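Local coordinates for tumor necrosis factor-inducible gene 6 protein (Homo sapiens, PDB 2PF5) that binds hyaluronan through its Link module, the part present here, and transfers heavy chains from inter-alpha-inhibitor to hyaluronan, regulating extracellular matrix organisation, at residues G50-A53 with K54-G58; H4-R8 with S9-K13; E18-A21 with V22-E26; R81-R84 with S85-W88. All coordinates share one frame; numbering follows the deposited sequence.

How the interactions relate
All four contacts are local and lie in the Link module. Interaction 1 is the buried one: a hairpin end held by backbone bonds and by aliphatic packing on a tryptophan. Interactions 2 and 4 are surface turns. The first is held by a backbone bond and a water. The second rests on a salt bridge and an Asx turn. Interaction 3 is a partly buried helix whose outer side carries K20 and E24. The contacts also meet each other. W51 of interaction 1 packs on A19 of interaction 3. R81 and W88 of interaction 4 cover V57 of interaction 1. In the conformer given, a salt bridge from R5 to E26 joins interactions 2 and 3.

Interaction 1: G50-A53 with K54-G58; sequences GWMA and KGRVG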
loop_
_atom_site.group_PDB
_atom_site.type_symbol
_atom_site.label_atom_id
_atom_site.label_comp_id
_atom_site.label_asym_id
_atom_site.label_seq_id
_atom_site.Cartn_x
_atom_site.Cartn_y
_atom_site.Cartn_z
ATOM N N GLY A 50 -2.721 -0.316 -3.423
ATOM C CA GLY A 50 -1.458 0.375 -3.272
ATOM C C GLY A 50 -0.255 -0.538 -3.325
ATOM O O GLY A 50 -0.333 -1.694 -2.930
ATOM N N TRP A 51 0.877 0.021 -3.763
ATOM C CA TRP A 51 2.179 -0.624 -3.641
ATOM C C TRP A 51 2.559 -0.898 -2.172
ATOM O O TRP A 51 2.292 -0.090 -1.266
ATOM C CB TRP A 51 3.282 0.244 -4.268
ATOM C CG TRP A 51 3.150 0.437 -5.770
ATOM C CD1 TRP A 51 2.726 1.564 -6.427
ATOM C CD2 TRP A 51 3.479 -0.530 -6.782
ATOM N NE1 TRP A 51 2.765 1.343 -7.804
ATOM C CE2 TRP A 51 3.224 0.067 -8.035
ATOM C CE3 TRP A 51 3.965 -1.848 -6.742
ATOM C CZ2 TRP A 51 3.459 -0.607 -9.262
ATOM C CZ3 TRP A 51 4.167 -2.542 -7.962
ATOM C CH2 TRP A 51 3.921 -1.903 -9.205
ATOM N N MET A 52 3.211 -2.035 -1.974
ATOM C CA MET A 52 3.769 -2.400 -0.679
ATOM C C MET A 52 5.105 -3.084 -0.898
ATOM O O MET A 52 5.574 -3.162 -2.029
ATOM C CB MET A 52 2.749 -3.228 0.141
ATOM C CG MET A 52 2.573 -4.663 -0.332
ATOM S SD MET A 52 1.184 -5.557 0.472
ATOM C CE MET A 52 -0.112 -4.932 -0.500
ATOM N N ALA A 53 5.737 -3.576 0.170
ATOM C CA ALA A 53 7.071 -4.133 0.059
ATOM C C ALA A 53 7.139 -5.236 -1.018
ATOM O O ALA A 53 6.188 -5.993 -1.252
ATOM C CB ALA A 53 7.548 -4.663 1.386
ATOM N N LYS A 54 8.277 -5.284 -1.693
ATOM C CA LYS A 54 8.571 -6.317 -2.682
ATOM C C LYS A 54 7.868 -6.101 -4.024
ATOM O O LYS A 54 7.946 -6.929 -4.904
ATOM C CB LYS A 54 8.250 -7.708 -2.139
ATOM C CG LYS A 54 9.181 -8.214 -1.073
ATOM C CD LYS A 54 8.883 -9.654 -0.732
ATOM C CE LYS A 54 9.404 -10.606 -1.817
ATOM N NZ LYS A 54 8.587 -11.851 -2.062
ATOM N N GLY A 55 7.174 -4.982 -4.153
ATOM C CA GLY A 55 6.376 -4.689 -5.320
ATOM C C GLY A 55 5.028 -5.381 -5.424
ATOM O O GLY A 55 4.455 -5.450 -6.485
ATOM N N ARG A 56 4.520 -5.894 -4.314
ATOM C CA ARG A 56 3.132 -6.308 -4.237
ATOM C C ARG A 56 2.164 -5.129 -4.295
ATOM O O ARG A 56 2.497 -4.056 -3.853
ATOM C CB ARG A 56 2.894 -7.107 -2.963
ATOM C CG ARG A 56 1.646 -7.957 -2.992
ATOM C CD ARG A 56 1.533 -8.950 -1.856
ATOM N NE ARG A 56 2.589 -9.938 -1.878
ATOM C CZ ARG A 56 2.631 -10.937 -2.726
ATOM N NH1 ARG A 56 1.657 -11.101 -3.590
ATOM N NH2 ARG A 56 3.632 -11.786 -2.692
ATOM N N VAL A 57 0.963 -5.348 -4.819
ATOM C CA VAL A 57 -0.073 -4.343 -4.773
ATOM C C VAL A 57 -1.271 -5.014 -4.117
ATOM O O VAL A 57 -1.571 -6.155 -4.390
ATOM C CB VAL A 57 -0.420 -3.831 -6.173
ATOM C CG1 VAL A 57 -1.706 -2.960 -6.156
ATOM C CG2 VAL A 57 0.756 -3.015 -6.744
ATOM N N GLY A 58 -1.970 -4.302 -3.248
ATOM C CA GLY A 58 -3.188 -4.880 -2.702
ATOM C C GLY A 58 -3.881 -3.850 -1.836
ATOM O O GLY A 58 -3.519 -2.672 -1.838
#
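V57 and W51 form the tight part of this beta hairpin. V57 CG2 lies over one face of the indole, 3.7 Å from the centroid of the W51 six-membered ring, in a CH-pi contact. It is offset toward the rim and comes to 3.4 Å from W51 CE3. With chi1 at -65°, CG of W51 stands beside its backbone N and the ring meets V57, its partner in a non-hydrogen-bonded pair. At the ring edge, G55 O approaches W51 CZ3 at 3.3 Å. The backbones are zipped by G50 N to G58 O (2.9 Å), by the reverse bond from G58 N to G50 O, and by M52 N to R56 O (2.9 Å). The M52 chain bends at chi3 (81°) and brings CE to 3.4 Å from G58 N, while its CG packs against R56 CB. The turn end is looser. G55 N bonds to M52 O at 3.2 Å, R56 N to A53 O is weak, and the K54 chain leads out to the exposed side. R56 reaches outward to a salt bridge with D77. Strand 74-80 flanks strand 56-61, strand 89-93 runs parallel to strand 50-51, and L36 of helix 33-41 meets M52.

Interaction 2: H4-R8 with S9-K13; sequences HREAR and SGKYK
E6 is the first residue to reach across the turn. Its CG stands beside the backbone N (chi1 -72°), and the extended chain brings the carboxylate alongside K11. The touch is with the aliphatic root of the lysine: E6 OE2 lies 3.6 Å from K11 CB. The charged ends do not meet, since E6 OE2 and K11 NZ are 6.4 Å apart. Any attraction between them is probably modest. A7 comes next, with both its backbone and its methyl in contact. Its carbonyl O accepts a hydrogen bond from G10 N at 3.0 Å, with the donor well above the carbonyl plane. Its methyl packs on K13 CB, with CB to CB at 3.8 Å, and also meets S9 OG. A water ties the backbone further. It accepts from A7 N (2.9 Å) and from K13 N (3.1 Å), and it lies 2.8 Å from G10 O, to which it can donate. R8 follows at the outer corner. Its chain bends at chi3 (57°), which curls one guanidinium face over S9 CA; R8 NH2 stays 4.1 Å from that atom. G10 ends the turn with a positive phi of 126°, a shape readily open to glycine. The bond from G10 N to A7 O closes a type I beta turn from A7 to G10, in the surface connection that leads from strand 2-5 to helix 16-25 of the Link module.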
loop_
_atom_site.group_PDB
_atom_site.type_symbol
_atom_site.label_atom_id
_atom_site.label_comp_id
_atom_site.label_asym_id
_atom_site.label_seq_id
_atom_site.Cartn_x
_atom_site.Cartn_y
_atom_site.Cartn_z
ATOM N N HIS A 4 -2.194 4.763 4.417
ATOM C CA HIS A 4 -2.375 4.840 2.957
ATOM C C HIS A 4 -1.979 6.232 2.481
ATOM O O HIS A 4 -2.335 7.242 3.123
ATOM C CB HIS A 4 -3.830 4.547 2.633
ATOM C CG HIS A 4 -4.255 4.910 1.241
ATOM N ND1 HIS A 4 -5.022 6.021 0.973
ATOM C CD2 HIS A 4 -4.080 4.277 0.052
ATOM C CE1 HIS A 4 -5.269 6.085 -0.328
ATOM N NE2 HIS A 4 -4.715 5.032 -0.906
ATOM N N ARG A 5 -1.308 6.303 1.333
ATOM C CA ARG A 5 -0.952 7.603 0.752
ATOM C C ARG A 5 -1.210 7.603 -0.761
ATOM O O ARG A 5 -0.933 6.612 -1.447
ATOM C CB ARG A 5 0.517 7.968 1.047
ATOM C CG ARG A 5 0.852 8.442 2.479
ATOM C CD ARG A 5 0.555 9.950 2.736
ATOM N NE ARG A 5 0.832 10.382 4.115
ATOM C CZ ARG A 5 0.042 10.201 5.179
ATOM N NH1 ARG A 5 -1.135 9.562 5.099
ATOM N NH2 ARG A 5 0.449 10.643 6.354
ATOM N N GLU A 6 -1.760 8.712 -1.254
ATOM C CA GLU A 6 -1.906 8.980 -2.697
ATOM C C GLU A 6 -0.808 9.940 -3.136
ATOM O O GLU A 6 -0.328 10.758 -2.317
ATOM C CB GLU A 6 -3.194 9.748 -2.946
ATOM C CG GLU A 6 -4.455 8.976 -2.783
ATOM C CD GLU A 6 -5.638 9.788 -3.236
ATOM O OE1 GLU A 6 -5.531 11.024 -3.364
ATOM O OE2 GLU A 6 -6.681 9.189 -3.468
ATOM N N ALA A 7 -0.444 9.898 -4.427
ATOM C CA ALA A 7 0.245 11.046 -5.038
ATOM C C ALA A 7 -0.527 12.361 -4.822
ATOM O O ALA A 7 -1.760 12.373 -4.752
ATOM C CB ALA A 7 0.452 10.846 -6.540
ATOM N N ARG A 8 0.209 13.470 -4.799
ATOM C CA ARG A 8 -0.384 14.817 -4.753
ATOM C C ARG A 8 -1.421 14.960 -5.880
ATOM O O ARG A 8 -2.463 15.570 -5.692
ATOM C CB ARG A 8 0.713 15.901 -4.907
ATOM C CG ARG A 8 0.265 17.338 -4.652
ATOM C CD ARG A 8 1.081 18.435 -5.447
ATOM N NE ARG A 8 1.010 18.148 -6.870
ATOM C CZ ARG A 8 0.012 18.504 -7.666
ATOM N NH1 ARG A 8 -0.989 19.263 -7.232
ATOM N NH2 ARG A 8 0.041 18.117 -8.929
ATOM N N SER A 9 -1.126 14.372 -7.049
ATOM C CA SER A 9 -1.959 14.551 -8.255
ATOM C C SER A 9 -3.242 13.703 -8.227
ATOM O O SER A 9 -4.103 13.855 -9.092
ATOM C CB SER A 9 -1.150 14.238 -9.517
ATOM O OG SER A 9 -0.548 12.949 -9.371
ATOM N N GLY A 10 -3.358 12.820 -7.241
ATOM C CA GLY A 10 -4.592 12.074 -6.986
ATOM C C GLY A 10 -4.415 10.569 -6.940
ATOM O O GLY A 10 -3.301 10.074 -6.818
ATOM N N LYS A 11 -5.538 9.856 -7.071
ATOM C CA LYS A 11 -5.624 8.413 -6.888
ATOM C C LYS A 11 -4.923 7.662 -8.036
ATOM O O LYS A 11 -5.071 8.047 -9.208
ATOM C CB LYS A 11 -7.107 8.004 -6.823
ATOM C CG LYS A 11 -7.313 6.502 -6.561
ATOM C CD LYS A 11 -8.808 6.152 -6.455
ATOM C CE LYS A 11 -8.978 4.755 -5.855
ATOM N NZ LYS A 11 -10.430 4.485 -5.616
ATOM N N TYR A 12 -4.177 6.627 -7.672
ATOM C CA TYR A 12 -3.473 5.710 -8.594
ATOM C C TYR A 12 -2.540 6.463 -9.548
ATOM O O TYR A 12 -2.708 6.437 -10.780
ATOM C CB TYR A 12 -4.462 4.802 -9.368
ATOM C CG TYR A 12 -5.308 3.848 -8.516
ATOM C CD1 TYR A 12 -4.989 3.555 -7.177
ATOM C CD2 TYR A 12 -6.400 3.208 -9.072
ATOM C CE1 TYR A 12 -5.784 2.681 -6.422
ATOM C CE2 TYR A 12 -7.186 2.336 -8.340
ATOM C CZ TYR A 12 -6.868 2.056 -7.027
ATOM O OH TYR A 12 -7.684 1.178 -6.344
ATOM N N LYS A 13 -1.569 7.159 -8.971
ATOM C CA LYS A 13 -0.636 7.943 -9.752
ATOM C C LYS A 13 0.828 7.728 -9.312
ATOM O O LYS A 13 1.717 8.468 -9.733
ATOM C CB LYS A 13 -1.068 9.422 -9.711
ATOM C CG LYS A 13 -2.027 9.772 -10.860
ATOM C CD LYS A 13 -3.016 10.824 -10.473
ATOM C CE LYS A 13 -4.031 11.063 -11.596
ATOM N NZ LYS A 13 -3.430 11.593 -12.864
HETATM O O HOH W 1 -1.796 7.896 -6.012
#

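Interaction 3: E18-A21 with V22-E26; sequences EAKA and VCEFE
A chi1 of -175° sends the K20 chain opposite its amide N, while chi1 of -67° in E24, one helical turn on, sets CG beside the amide N. These torsions bring the two extended chains together at an oblique angle. The glutamate meets the methylenes of the lysine rather than its amine: E24 OE2 is 3.8 Å from K20 CG and 3.9 Å from K20 CE. The charged ends stay 5.3 Å apart between K20 NZ and E24 OE2, so no direct bond forms. E24 CG also leans on the carbonyl of K20, at 3.1 Å from K20 O. V22 uses its CG2 branch in the same way, 3.2 Å from E18 O. Underneath runs the regular i to i+4 ladder of an alpha helix. V22 N bonds to E18 O, C23 N to A19 O at 3.1 Å, E24 N to K20 O, and F25 N to A21 O at 2.8 Å. A19 and C23 are buried; K20 and E24 lie on the exposed side. C23 is disulfide-bonded to C92 of strand 89-93. A19, K20 and C23 rest on L30 of strand 29-30, and E26, just after the helix, forms a salt bridge with one conformer of R5.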
loop_
_atom_site.group_PDB
_atom_site.type_symbol
_atom_site.label_atom_id
_atom_site.label_comp_id
_atom_site.label_asym_id
_atom_site.label_seq_id
_atom_site.Cartn_x
_atom_site.Cartn_y
_atom_site.Cartn_z
ATOM N N GLU A 18 8.156 5.461 -7.054
ATOM C CA GLU A 18 7.621 6.691 -6.483
ATOM C C GLU A 18 6.947 6.416 -5.142
ATOM O O GLU A 18 7.086 7.190 -4.176
ATOM C CB GLU A 18 6.622 7.335 -7.436
ATOM C CG GLU A 18 7.335 7.899 -8.655
ATOM C CD GLU A 18 6.402 8.421 -9.721
ATOM O OE1 GLU A 18 5.211 8.016 -9.784
ATOM O OE2 GLU A 18 6.912 9.216 -10.543
ATOM N N ALA A 19 6.194 5.330 -5.109
ATOM C CA ALA A 19 5.575 4.880 -3.848
ATOM C C ALA A 19 6.640 4.670 -2.746
ATOM O O ALA A 19 6.509 5.156 -1.607
ATOM C CB ALA A 19 4.812 3.602 -4.091
ATOM N N LYS A 20 7.672 3.905 -3.059
ATOM C CA LYS A 20 8.779 3.707 -2.149
ATOM C C LYS A 20 9.419 5.035 -1.693
ATOM O O LYS A 20 9.689 5.234 -0.503
ATOM C CB LYS A 20 9.793 2.763 -2.828
ATOM C CG LYS A 20 10.963 2.342 -2.011
ATOM C CD LYS A 20 11.541 1.072 -2.629
ATOM C CE LYS A 20 12.981 0.891 -2.237
ATOM N NZ LYS A 20 13.543 -0.356 -2.858
ATOM N N ALA A 21 9.691 5.952 -2.639
ATOM C CA ALA A 21 10.208 7.276 -2.314
ATOM C C ALA A 21 9.288 8.122 -1.402
ATOM O O ALA A 21 9.766 8.813 -0.485
ATOM C CB ALA A 21 10.566 8.050 -3.660
ATOM N N VAL A 22 7.976 8.047 -1.635
ATOM C CA VAL A 22 7.011 8.782 -0.804
ATOM C C VAL A 22 7.034 8.262 0.658
ATOM O O VAL A 22 7.103 9.052 1.610
ATOM C CB VAL A 22 5.577 8.665 -1.367
ATOM C CG1 VAL A 22 4.543 9.211 -0.341
ATOM C CG2 VAL A 22 5.476 9.463 -2.671
ATOM N N CYS A 23 7.022 6.949 0.828
ATOM C CA CYS A 23 7.085 6.394 2.210
ATOM C C CYS A 23 8.405 6.790 2.906
ATOM O O CYS A 23 8.418 7.189 4.088
ATOM C CB CYS A 23 6.839 4.864 2.209
ATOM S SG CYS A 23 5.206 4.370 1.657
ATOM N N GLU A 24 9.513 6.746 2.152
ATOM C CA GLU A 24 10.812 7.167 2.665
ATOM C C GLU A 24 10.842 8.647 3.034
ATOM O O GLU A 24 11.368 9.050 4.081
ATOM C CB GLU A 24 11.927 6.857 1.654
ATOM C CG GLU A 24 12.174 5.370 1.425
ATOM C CD GLU A 24 13.174 5.098 0.303
ATOM O OE1 GLU A 24 13.518 6.051 -0.454
ATOM O OE2 GLU A 24 13.613 3.929 0.184
ATOM N N PHE A 25 10.250 9.451 2.165
ATOM C CA PHE A 25 10.222 10.891 2.352
ATOM C C PHE A 25 9.535 11.234 3.675
ATOM O O PHE A 25 9.918 12.201 4.352
ATOM C CB PHE A 25 9.482 11.551 1.183
ATOM C CG PHE A 25 9.346 13.041 1.308
ATOM C CD1 PHE A 25 10.462 13.863 1.365
ATOM C CD2 PHE A 25 8.089 13.621 1.283
ATOM C CE1 PHE A 25 10.331 15.263 1.456
ATOM C CE2 PHE A 25 7.945 15.017 1.356
ATOM C CZ PHE A 25 9.053 15.826 1.452
ATOM N N GLU A 26 8.531 10.441 4.027
ATOM C CA GLU A 26 7.733 10.725 5.216
ATOM C C GLU A 26 8.310 10.051 6.452
ATOM O O GLU A 26 7.706 10.118 7.535
ATOM C CB GLU A 26 6.258 10.328 5.000
ATOM C CG GLU A 26 5.573 11.312 4.022
ATOM C CD GLU A 26 4.051 11.137 3.876
ATOM O OE1 GLU A 26 3.471 10.212 4.484
ATOM O OE2 GLU A 26 3.431 11.977 3.167
#

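Interaction 4: R81-R84 with S85-W88; sequences RLNR and SERW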
loop_
_atom_site.group_PDB
_atom_site.type_symbol
_atom_site.label_atom_id
_atom_site.label_comp_id
_atom_site.label_asym_id
_atom_site.label_seq_id
_atom_site.Cartn_x
_atom_site.Cartn_y
_atom_site.Cartn_z
ATOM N N ARG A 81 3.731 -7.239 -9.020
ATOM C CA ARG A 81 3.463 -6.769 -10.386
ATOM C C ARG A 81 4.728 -6.835 -11.218
ATOM O O ARG A 81 5.784 -6.341 -10.813
ATOM C CB ARG A 81 2.947 -5.327 -10.364
ATOM C CG ARG A 81 1.754 -5.072 -9.326
ATOM C CD ARG A 81 0.541 -5.937 -9.627
ATOM N NE ARG A 81 0.037 -5.728 -10.979
ATOM C CZ ARG A 81 -0.698 -6.591 -11.682
ATOM N NH1 ARG A 81 -1.043 -6.260 -12.917
ATOM N NH2 ARG A 81 -1.061 -7.791 -11.202
ATOM N N LEU A 82 4.614 -7.451 -12.388
ATOM C CA LEU A 82 5.730 -7.460 -13.316
ATOM C C LEU A 82 6.116 -6.027 -13.729
ATOM O O LEU A 82 7.294 -5.664 -13.755
ATOM C CB LEU A 82 5.393 -8.321 -14.535
ATOM C CG LEU A 82 6.650 -8.360 -15.402
ATOM C CD1 LEU A 82 7.469 -9.582 -15.151
ATOM C CD2 LEU A 82 6.247 -8.231 -16.818
ATOM N N ASN A 83 5.114 -5.212 -14.051
ATOM C CA ASN A 83 5.347 -3.874 -14.562
ATOM C C ASN A 83 5.366 -2.898 -13.391
ATOM O O ASN A 83 4.307 -2.566 -12.852
ATOM C CB ASN A 83 4.257 -3.499 -15.563
ATOM C CG ASN A 83 4.423 -2.115 -16.140
ATOM O OD1 ASN A 83 5.359 -1.377 -15.822
ATOM N ND2 ASN A 83 3.466 -1.729 -16.965
ATOM N N ARG A 84 6.568 -2.483 -12.984
ATOM C CA ARG A 84 6.714 -1.525 -11.852
ATOM C C ARG A 84 6.408 -0.080 -12.212
ATOM O O ARG A 84 6.480 0.801 -11.350
ATOM C CB ARG A 84 8.090 -1.649 -11.170
ATOM C CG ARG A 84 8.391 -3.070 -10.631
ATOM C CD ARG A 84 7.441 -3.588 -9.592
ATOM N NE ARG A 84 7.745 -4.992 -9.271
ATOM C CZ ARG A 84 8.777 -5.410 -8.532
ATOM N NH1 ARG A 84 9.630 -4.542 -7.975
ATOM N NH2 ARG A 84 8.969 -6.715 -8.357
ATOM N N SER A 85 6.031 0.169 -13.458
ATOM C CA SER A 85 5.585 1.509 -13.855
ATOM C C SER A 85 4.056 1.610 -13.817
ATOM O O SER A 85 3.483 2.638 -14.174
ATOM C CB SER A 85 6.166 1.938 -15.219
ATOM O OG SER A 85 5.523 1.294 -16.307
ATOM N N GLU A 86 3.389 0.542 -13.360
ATOM C CA GLU A 86 1.954 0.666 -13.113
ATOM C C GLU A 86 1.763 1.751 -12.053
ATOM O O GLU A 86 2.653 1.943 -11.186
ATOM C CB GLU A 86 1.361 -0.656 -12.618
ATOM C CG GLU A 86 1.213 -1.722 -13.736
ATOM C CD GLU A 86 0.638 -3.030 -13.203
ATOM O OE1 GLU A 86 0.331 -3.095 -11.974
ATOM O OE2 GLU A 86 0.511 -3.996 -13.991
ATOM N N ARG A 87 0.631 2.445 -12.087
ATOM C CA ARG A 87 0.378 3.550 -11.127
ATOM C C ARG A 87 -0.751 3.188 -10.142
ATOM O O ARG A 87 -1.880 2.896 -10.530
ATOM C CB ARG A 87 0.084 4.873 -11.857
ATOM C CG ARG A 87 1.244 5.337 -12.739
ATOM C CD ARG A 87 0.786 6.445 -13.643
ATOM N NE ARG A 87 1.128 7.710 -13.015
ATOM C CZ ARG A 87 0.680 8.906 -13.389
ATOM N NH1 ARG A 87 1.104 9.971 -12.729
ATOM N NH2 ARG A 87 -0.193 9.046 -14.387
ATOM N N TRP A 88 -0.407 3.192 -8.857
ATOM C CA TRP A 88 -1.321 2.780 -7.803
ATOM C C TRP A 88 -1.127 3.772 -6.652
ATOM O O TRP A 88 -0.446 4.779 -6.798
ATOM C CB TRP A 88 -0.981 1.361 -7.334
ATOM C CG TRP A 88 -1.182 0.248 -8.408
ATOM C CD1 TRP A 88 -0.202 -0.451 -9.073
ATOM C CD2 TRP A 88 -2.434 -0.247 -8.905
ATOM N NE1 TRP A 88 -0.770 -1.384 -9.930
ATOM C CE2 TRP A 88 -2.136 -1.274 -9.852
ATOM C CE3 TRP A 88 -3.777 0.055 -8.633
ATOM C CZ2 TRP A 88 -3.140 -1.997 -10.513
ATOM C CZ3 TRP A 88 -4.779 -0.647 -9.305
ATOM C CH2 TRP A 88 -4.454 -1.676 -10.231
HETATM O O HOH W 2 2.258 -5.998 -14.420
HETATM O O HOH W 3 0.760 -3.277 -16.552
#
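R81 and E86 are joined by a salt bridge across a surface loop of the Link module, between strands 74-80 and 89-93. The loop is folded by a type I beta turn from N83 to E86 that overlaps an Asx turn at N83. R81 grips the carboxylate side-on: R81 NE bonds to E86 OE1 at 2.8 Å and R81 NH1 to E86 OE2 at 2.9 Å. Each oxygen uses its syn lone pair. The guanidinium and carboxylate planes are 34° apart, so the pair is twisted. Bends at chi2 and chi3 fold the R81 chain back. Its NH2 is taken by Y78 O. Two waters donate to E86 OE2, one held by N83 N and the other by N83 ND2, so this oxygen is tied to the turn. In the Asx turn N83 OD1 accepts from S85 N at 2.9 Å. With chi1 at 180°, N83 points OD1 at S85, leaving ND2 to its water. S85 OG lies 2.7 Å from the same N83 OD1, but S85 has two conformers, so that bond is less certain. E86 N to N83 O, 3.3 Å, closes the beta turn. R84 folds back, its NE bonding to R81 O, and makes a cation-pi contact with Y16. On the anti side, tilted 22° from the carboxylate plane, W88 NE1 bonds to E86 OE1 at 2.9 Å, an oxygen it shares with R81 NE.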